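Local coordinates for protein succinate dehydrogenase subunit A (Mycolicibacterium smegmatis, PDB 7D6V) that probably oxidises succinate to fumarate with its FAD cofactor, as the flavoprotein subunit of a mycobacterial respiratory succinate dehydrogenase, at residues C583-G588 against V592-V597. Sequence-based numbering, arbitrary orientation.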
# COMPACT_ATOMS: atom_id res chain seq x y z
N CYS A 583 31.56 17.41 -5.33
CA CYS A 583 31.15 18.57 -4.55
C CYS A 583 31.60 18.46 -3.10
O CYS A 583 31.54 17.38 -2.50
CB CYS A 583 29.63 18.74 -4.60
SG CYS A 583 28.91 18.77 -6.25
N ARG A 584 32.02 19.59 -2.52
CA ARG A 584 32.46 19.62 -1.13
C ARG A 584 32.07 20.95 -0.49
O ARG A 584 31.76 21.92 -1.18
CB ARG A 584 33.97 19.42 -1.01
CG ARG A 584 34.41 17.99 -0.82
CD ARG A 584 35.89 17.85 -1.06
NE ARG A 584 36.26 16.51 -1.51
CZ ARG A 584 36.98 16.25 -2.59
NH1 ARG A 584 37.41 17.25 -3.35
NH2 ARG A 584 37.27 15.00 -2.92
N VAL A 585 32.09 20.98 0.84
CA VAL A 585 31.74 22.16 1.63
C VAL A 585 32.98 22.99 1.89
O VAL A 585 34.04 22.46 2.24
CB VAL A 585 31.06 21.76 2.95
CG1 VAL A 585 31.14 22.88 3.96
CG2 VAL A 585 29.62 21.40 2.71
N SER A 586 32.86 24.32 1.73
CA SER A 586 33.95 25.25 1.99
C SER A 586 33.86 25.90 3.37
O SER A 586 34.77 25.74 4.18
CB SER A 586 33.99 26.32 0.89
OG SER A 586 34.42 25.76 -0.33
N GLY A 587 32.79 26.62 3.64
CA GLY A 587 32.60 27.20 4.96
C GLY A 587 31.79 28.49 4.98
O GLY A 587 31.83 29.30 4.06
N GLY A 588 31.08 28.70 6.09
CA GLY A 588 30.18 29.82 6.26
C GLY A 588 28.75 29.38 6.52
O GLY A 588 28.04 28.97 5.59
N VAL A 592 26.09 26.45 4.22
CA VAL A 592 27.48 26.56 3.78
C VAL A 592 27.57 26.64 2.26
O VAL A 592 26.65 26.19 1.55
CB VAL A 592 28.30 25.38 4.32
CG1 VAL A 592 28.30 25.42 5.83
CG2 VAL A 592 27.68 24.09 3.87
N PRO A 593 28.62 27.24 1.71
CA PRO A 593 28.84 27.21 0.26
C PRO A 593 29.67 26.00 -0.15
O PRO A 593 30.41 25.42 0.63
CB PRO A 593 29.59 28.52 -0.01
CG PRO A 593 30.27 28.85 1.27
CD PRO A 593 29.57 28.13 2.39
N ASP A 594 29.54 25.65 -1.43
CA ASP A 594 30.15 24.45 -1.97
C ASP A 594 31.15 24.79 -3.06
O ASP A 594 31.01 25.79 -3.78
CB ASP A 594 29.10 23.50 -2.54
CG ASP A 594 27.97 23.25 -1.57
OD1 ASP A 594 26.98 24.00 -1.60
OD2 ASP A 594 28.08 22.29 -0.77
N VAL A 595 32.17 23.95 -3.18
CA VAL A 595 33.14 23.99 -4.26
C VAL A 595 33.07 22.66 -5.00
O VAL A 595 33.06 21.60 -4.36
CB VAL A 595 34.57 24.27 -3.75
CG1 VAL A 595 35.60 23.83 -4.77
CG2 VAL A 595 34.73 25.73 -3.45
N THR A 596 32.99 22.72 -6.32
CA THR A 596 32.95 21.53 -7.16
C THR A 596 34.27 21.41 -7.92
O THR A 596 34.72 22.37 -8.55
CB THR A 596 31.77 21.59 -8.13
OG1 THR A 596 30.60 22.02 -7.43
CG2 THR A 596 31.50 20.23 -8.70
N VAL A 597 34.88 20.23 -7.85
CA VAL A 597 36.19 19.96 -8.41
C VAL A 597 36.04 18.85 -9.45
O VAL A 597 34.98 18.24 -9.58
CB VAL A 597 37.21 19.58 -7.32
CG1 VAL A 597 38.65 19.64 -7.83
CG2 VAL A 597 37.04 20.47 -6.10
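Arg-584 and Val-595 face each other as the hydrogen-bonded pair of a short two-stranded antiparallel sheet: Arg-584 N gives to Val-595 O at 2.9 Å, and Val-595 N returns the bond to Arg-584 O. Where the strands give way to the turn, Ser-586 N reaches Pro-593 O at 2.9 Å in an almost straight bond, 173° at the hydrogen.

The packed face carries Cys-583, Val-585, Asp-594 and Thr-596. At its turn end the two methyls of Val-585 sit over Val-592 CG2, CG2 to CG2 3.5 Å, with the side chains crossing at about a right angle; chi1 of -62° sets Val-592 CG1 beside its own N and leaves CG2 between N and the carbonyl carbon, facing Val-585. Asp-594 is buried beside them, its OD2 3.9 Å from Val-585 CG2, and its OD1 lies close to Glu-548, so a raised pKa for one of the two acids is possible. At the far end Cys-583 SG rests against Thr-596 OG1 and CG2. Helix 532-556 backs this face, and its Lys-552 NZ hydrogen-bonds to the backbone O of Asp-594; Leu-234 of helix 230-236 touches Val-585 and Asp-594.

The other face is looser and open to solvent. Ser-586 OG lies against Val-595 CG2, while the long arm of Arg-584, extended from CG to NE, brings NH1 obliquely to within 4.3 Å of Val-597 CG2. Gly-587 and Gly-588 adopt backbone angles suited to glycine as the chain turns.

One face packed on helices and the other in solvent make this an amphipathic beta hairpin, here within the C-terminal region of the fumarate reductase/succinate dehydrogenase flavoprotein family.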